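PDB 5DK5: 3'-5' exonuclease crn-4 from Caenorhabditis elegans, which degrades RNA and DNA from the 3' end as a metal-dependent DEDDh-family exonuclease and takes part in apoptotic DNA degradation. Local coordinates for residues 94-106 and 133-145. Residues are numbered along the deposited sequence; the frame is centred on the assembly and turned at random.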
loop_
_atom_site.group_PDB
_atom_site.type_symbol
_atom_site.label_atom_id
_atom_site.label_comp_id
_atom_site.label_asym_id
_atom_site.label_seq_id
_atom_site.Cartn_x
_atom_site.Cartn_y
_atom_site.Cartn_z
ATOM N N THR B 94 15.767 6.522 -0.706
ATOM C CA THR B 94 14.840 6.848 0.371
ATOM C C THR B 94 14.927 8.336 0.692
ATOM O O THR B 94 15.875 9.007 0.285
ATOM C CB THR B 94 15.129 6.030 1.638
ATOM O OG1 THR B 94 16.502 6.195 2.011
ATOM C CG2 THR B 94 14.845 4.560 1.392
ATOM N N PHE B 95 13.941 8.842 1.428
ATOM C CA PHE B 95 13.802 10.279 1.650
ATOM C C PHE B 95 15.017 10.918 2.320
ATOM O O PHE B 95 15.366 12.060 2.015
ATOM C CB PHE B 95 12.561 10.566 2.496
ATOM C CG PHE B 95 12.344 12.029 2.764
ATOM C CD1 PHE B 95 11.753 12.839 1.810
ATOM C CD2 PHE B 95 12.735 12.595 3.966
ATOM C CE1 PHE B 95 11.553 14.183 2.052
ATOM C CE2 PHE B 95 12.540 13.937 4.212
ATOM C CZ PHE B 95 11.948 14.733 3.253
ATOM N N ASP B 96 15.653 10.193 3.233
ATOM C CA ASP B 96 16.794 10.736 3.963
ATOM C C ASP B 96 17.941 11.080 3.014
ATOM O O ASP B 96 18.624 12.088 3.196
ATOM C CB ASP B 96 17.268 9.753 5.035
ATOM C CG ASP B 96 17.547 8.370 4.483
ATOM O OD1 ASP B 96 16.767 7.893 3.632
ATOM O OD2 ASP B 96 18.551 7.758 4.908
ATOM N N VAL B 97 18.140 10.247 1.999
ATOM C CA VAL B 97 19.185 10.489 1.011
ATOM C C VAL B 97 18.817 11.669 0.116
ATOM O O VAL B 97 19.633 12.558 -0.122
ATOM C CB VAL B 97 19.425 9.247 0.137
ATOM C CG1 VAL B 97 20.486 9.526 -0.930
ATOM C CG2 VAL B 97 19.837 8.068 1.003
ATOM N N VAL B 98 17.584 11.668 -0.378
ATOM C CA VAL B 98 17.120 12.717 -1.276
ATOM C C VAL B 98 17.082 14.065 -0.567
ATOM O O VAL B 98 17.386 15.096 -1.166
ATOM C CB VAL B 98 15.727 12.393 -1.836
ATOM C CG1 VAL B 98 15.176 13.560 -2.645
ATOM C CG2 VAL B 98 15.792 11.139 -2.696
ATOM N N TYR B 99 16.703 14.056 0.708
ATOM C CA TYR B 99 16.677 15.285 1.492
ATOM C C TYR B 99 18.088 15.825 1.688
ATOM O O TYR B 99 18.300 17.035 1.702
ATOM C CB TYR B 99 16.014 15.059 2.852
ATOM C CG TYR B 99 15.997 16.305 3.711
ATOM C CD1 TYR B 99 15.126 17.351 3.436
ATOM C CD2 TYR B 99 16.861 16.441 4.791
ATOM C CE1 TYR B 99 15.116 18.496 4.213
ATOM C CE2 TYR B 99 16.853 17.580 5.575
ATOM C CZ TYR B 99 15.978 18.602 5.282
ATOM O OH TYR B 99 15.969 19.737 6.061
ATOM N N GLU B 100 19.050 14.921 1.842
ATOM C CA GLU B 100 20.446 15.316 1.977
ATOM C C GLU B 100 20.948 15.941 0.678
ATOM O O GLU B 100 21.699 16.917 0.698
ATOM C CB GLU B 100 21.304 14.109 2.365
ATOM C CG GLU B 100 22.798 14.379 2.410
ATOM C CD GLU B 100 23.169 15.504 3.361
ATOM O OE1 GLU B 100 22.463 15.691 4.376
ATOM O OE2 GLU B 100 24.167 16.203 3.091
ATOM N N GLN B 101 20.526 15.379 -0.450
ATOM C CA GLN B 101 20.879 15.925 -1.756
ATOM C C GLN B 101 20.227 17.292 -1.947
ATOM O O GLN B 101 20.788 18.178 -2.592
ATOM C CB GLN B 101 20.450 14.970 -2.871
ATOM C CG GLN B 101 21.224 13.656 -2.895
ATOM C CD GLN B 101 20.627 12.634 -3.845
ATOM O OE1 GLN B 101 19.432 12.656 -4.135
ATOM N NE2 GLN B 101 21.464 11.728 -4.337
ATOM N N PHE B 102 19.038 17.451 -1.377
ATOM C CA PHE B 102 18.304 18.706 -1.462
ATOM C C PHE B 102 19.010 19.811 -0.681
ATOM O O PHE B 102 19.076 20.952 -1.133
ATOM C CB PHE B 102 16.873 18.512 -0.952
ATOM C CG PHE B 102 16.238 19.764 -0.423
ATOM C CD1 PHE B 102 15.790 20.749 -1.285
ATOM C CD2 PHE B 102 16.077 19.949 0.940
ATOM C CE1 PHE B 102 15.202 21.900 -0.797
ATOM C CE2 PHE B 102 15.489 21.097 1.433
ATOM C CZ PHE B 102 15.050 22.072 0.564
ATOM N N GLN B 103 19.545 19.469 0.487
ATOM C CA GLN B 103 20.277 20.436 1.296
ATOM C C GLN B 103 21.560 20.881 0.601
ATOM O O GLN B 103 21.903 22.064 0.611
ATOM C CB GLN B 103 20.603 19.852 2.669
ATOM C CG GLN B 103 19.389 19.671 3.561
ATOM C CD GLN B 103 19.761 19.289 4.975
ATOM O OE1 GLN B 103 20.219 18.176 5.231
ATOM N NE2 GLN B 103 19.573 20.217 5.905
ATOM N N GLN B 104 22.270 19.931 -0.001
ATOM C CA GLN B 104 23.488 20.251 -0.735
ATOM C C GLN B 104 23.177 21.134 -1.939
ATOM O O GLN B 104 23.953 22.026 -2.284
ATOM C CB GLN B 104 24.193 18.969 -1.185
ATOM C CG GLN B 104 25.481 19.211 -1.956
ATOM C CD GLN B 104 26.470 20.049 -1.176
ATOM O OE1 GLN B 104 26.722 19.793 0.002
ATOM N NE2 GLN B 104 27.025 21.066 -1.822
ATOM N N TRP B 105 22.037 20.876 -2.572
ATOM C CA TRP B 105 21.593 21.659 -3.719
ATOM C C TRP B 105 21.430 23.130 -3.348
ATOM O O TRP B 105 21.816 24.014 -4.110
ATOM C CB TRP B 105 20.278 21.092 -4.258
ATOM C CG TRP B 105 19.745 21.786 -5.474
ATOM C CD1 TRP B 105 20.274 21.759 -6.731
ATOM C CD2 TRP B 105 18.562 22.590 -5.552
ATOM N NE1 TRP B 105 19.497 22.504 -7.586
ATOM C CE2 TRP B 105 18.440 23.024 -6.888
ATOM C CE3 TRP B 105 17.595 22.988 -4.623
ATOM C CZ2 TRP B 105 17.391 23.836 -7.316
ATOM C CZ3 TRP B 105 16.556 23.796 -5.050
ATOM C CH2 TRP B 105 16.463 24.213 -6.385
ATOM N N LEU B 106 20.865 23.388 -2.172
ATOM C CA LEU B 106 20.724 24.754 -1.678
ATOM C C LEU B 106 22.090 25.405 -1.493
ATOM O O LEU B 106 22.281 26.575 -1.833
ATOM C CB LEU B 106 19.954 24.776 -0.355
ATOM C CG LEU B 106 18.497 24.308 -0.394
ATOM C CD1 LEU B 106 17.927 24.255 1.012
ATOM C CD2 LEU B 106 17.654 25.215 -1.279
ATOM N N GLN B 133 6.623 13.291 7.077
ATOM C CA GLN B 133 7.763 12.585 6.508
ATOM C C GLN B 133 9.007 12.777 7.373
ATOM O O GLN B 133 9.810 11.856 7.529
ATOM C CB GLN B 133 8.032 13.063 5.078
ATOM C CG GLN B 133 9.189 12.361 4.381
ATOM C CD GLN B 133 8.954 10.875 4.207
ATOM O OE1 GLN B 133 8.107 10.456 3.415
ATOM N NE2 GLN B 133 9.701 10.067 4.949
ATOM N N MET B 134 9.159 13.973 7.938
ATOM C CA MET B 134 10.289 14.268 8.816
ATOM C C MET B 134 10.247 13.376 10.052
ATOM O O MET B 134 11.286 12.953 10.557
ATOM C CB MET B 134 10.291 15.740 9.239
ATOM C CG MET B 134 10.635 16.735 8.135
ATOM S SD MET B 134 12.231 16.499 7.348
ATOM C CE MET B 134 12.157 17.813 6.137
ATOM N N LYS B 135 9.041 13.097 10.535
ATOM C CA LYS B 135 8.862 12.222 11.688
ATOM C C LYS B 135 9.257 10.795 11.334
ATOM O O LYS B 135 9.960 10.134 12.097
ATOM C CB LYS B 135 7.414 12.261 12.180
ATOM C CG LYS B 135 7.130 11.373 13.391
ATOM C CD LYS B 135 7.848 11.881 14.630
ATOM C CE LYS B 135 7.498 11.062 15.859
ATOM N NZ LYS B 135 7.959 9.655 15.739
ATOM N N LEU B 136 8.794 10.321 10.180
ATOM C CA LEU B 136 9.128 8.978 9.718
ATOM C C LEU B 136 10.638 8.808 9.583
ATOM O O LEU B 136 11.193 7.774 9.957
ATOM C CB LEU B 136 8.458 8.679 8.374
ATOM C CG LEU B 136 6.931 8.661 8.321
ATOM C CD1 LEU B 136 6.471 8.269 6.926
ATOM C CD2 LEU B 136 6.354 7.718 9.361
ATOM N N SER B 137 11.295 9.832 9.051
ATOM C CA SER B 137 12.730 9.783 8.802
ATOM C C SER B 137 13.542 10.222 10.016
ATOM O O SER B 137 14.773 10.204 9.985
ATOM C CB SER B 137 13.075 10.663 7.604
ATOM O OG SER B 137 12.290 10.305 6.481
ATOM N N ASN B 138 12.849 10.609 11.083
ATOM C CA ASN B 138 13.496 11.117 12.290
ATOM C C ASN B 138 14.438 12.278 11.976
ATOM O O ASN B 138 15.568 12.331 12.465
ATOM C CB ASN B 138 14.261 10.000 13.002
ATOM C CG ASN B 138 14.733 10.412 14.387
ATOM O OD1 ASN B 138 14.156 11.302 15.011
ATOM N ND2 ASN B 138 15.797 9.777 14.865
ATOM N N ILE B 139 13.963 13.201 11.146
ATOM C CA ILE B 139 14.720 14.396 10.804
ATOM C C ILE B 139 14.063 15.608 11.450
ATOM O O ILE B 139 12.838 15.719 11.486
ATOM C CB ILE B 139 14.811 14.598 9.279
ATOM C CG1 ILE B 139 15.404 13.347 8.624
ATOM C CG2 ILE B 139 15.654 15.834 8.951
ATOM C CD1 ILE B 139 15.497 13.414 7.113
ATOM N N GLN B 140 14.886 16.509 11.972
ATOM C CA GLN B 140 14.385 17.726 12.588
ATOM C C GLN B 140 13.774 18.641 11.534
ATOM O O GLN B 140 14.357 18.852 10.471
ATOM C CB GLN B 140 15.508 18.449 13.329
ATOM C CG GLN B 140 15.055 19.676 14.093
ATOM C CD GLN B 140 16.179 20.306 14.887
ATOM O OE1 GLN B 140 16.039 20.566 16.082
ATOM N NE2 GLN B 140 17.305 20.553 14.227
ATOM N N MET B 141 12.598 19.178 11.833
ATOM C CA MET B 141 11.926 20.095 10.922
ATOM C C MET B 141 12.799 21.333 10.697
ATOM O O MET B 141 13.065 22.075 11.643
ATOM C CB MET B 141 10.562 20.498 11.480
ATOM C CG MET B 141 9.643 21.141 10.457
ATOM S SD MET B 141 9.013 19.954 9.255
ATOM C CE MET B 141 7.876 20.987 8.339
ATOM N N PRO B 142 13.255 21.562 9.450
ATOM C CA PRO B 142 14.176 22.680 9.211
ATOM C C PRO B 142 13.507 24.047 9.327
ATOM O O PRO B 142 12.291 24.166 9.172
ATOM C CB PRO B 142 14.664 22.434 7.781
ATOM C CG PRO B 142 13.563 21.688 7.134
ATOM C CD PRO B 142 12.954 20.827 8.206
ATOM N N ALA B 143 14.312 25.070 9.588
ATOM C CA ALA B 143 13.801 26.415 9.801
ATOM C C ALA B 143 13.139 26.986 8.552
ATOM O O ALA B 143 12.215 27.792 8.653
ATOM C CB ALA B 143 14.924 27.330 10.261
ATOM N N PHE B 144 13.611 26.576 7.377
ATOM C CA PHE B 144 13.074 27.107 6.125
ATOM C C PHE B 144 11.805 26.376 5.674
ATOM O O PHE B 144 11.219 26.724 4.648
ATOM C CB PHE B 144 14.131 27.062 5.011
ATOM C CG PHE B 144 14.852 25.748 4.890
ATOM C CD1 PHE B 144 14.221 24.635 4.362
ATOM C CD2 PHE B 144 16.178 25.637 5.280
ATOM C CE1 PHE B 144 14.891 23.431 4.242
ATOM C CE2 PHE B 144 16.853 24.437 5.161
ATOM C CZ PHE B 144 16.210 23.333 4.640
ATOM N N PHE B 145 11.386 25.369 6.439
ATOM C CA PHE B 145 10.097 24.714 6.220
ATOM C C PHE B 145 9.055 25.169 7.246
ATOM O O PHE B 145 7.881 24.807 7.147
ATOM C CB PHE B 145 10.233 23.185 6.281
ATOM C CG PHE B 145 10.740 22.544 5.007
ATOM C CD1 PHE B 145 11.010 23.292 3.870
ATOM C CD2 PHE B 145 10.926 21.173 4.952
ATOM C CE1 PHE B 145 11.463 22.682 2.711
ATOM C CE2 PHE B 145 11.377 20.559 3.797
ATOM C CZ PHE B 145 11.646 21.312 2.676
HETATM O O HOH W 1 13.935 8.283 5.571
HETATM O O HOH W 2 16.933 19.441 8.934
#
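Gln133 meets Phe95 where, in this RNase H-like exonuclease fold, helix 95-109 packs on the end of helix 124-136 and the loop leading to strand 147-150. Gln133 CG sits over the centre of the Phe95 ring in a CH-pi contact, 3.4 Å from the centroid and 6° off the normal. The Gln133 side chain then bends at chi2 (62°): NE2 gives a hydrogen bond to Ser137 OG, nearly in the amide plane, while OE1 accepts from Val41 N of strand 41-50. Met134 makes two Met-aromatic contacts: SD lies at the edge of the Phe95 ring and, at a distance, above the face of Tyr99, 4.8 Å from that ring's centroid. Replacing Phe95 by alanine is likely to leave Gln133 CG without the ring it lies on, take away one of the two aromatic partners of Met134 SD and open a gap between the helices. Ser137 OG approaches Phe95 CD2 at 3.4 Å and also binds a water that reaches Asp96 OD1 weakly. After a Schellman motif at Asn138, Ile139 places CD1 near Phe95 and CG2 4.0 Å from Tyr99 CE2. A second water joins Gln140 O to Tyr99 OH, which abuts Pro142 CG at 3.3 Å. Phe144, Phe145 and Phe102 form an aromatic cluster. Phe144, its ring between Pro142 CB and Leu106 CD1 on opposite faces, brings CE1 to the edge of Phe102, 3.7 Å from Phe102 CE2. The Phe145 ring meets Phe118 edge-to-face and lies nearly parallel to Phe102 but slid aside, Phe145 CZ 4.0 Å from Phe102 CE2.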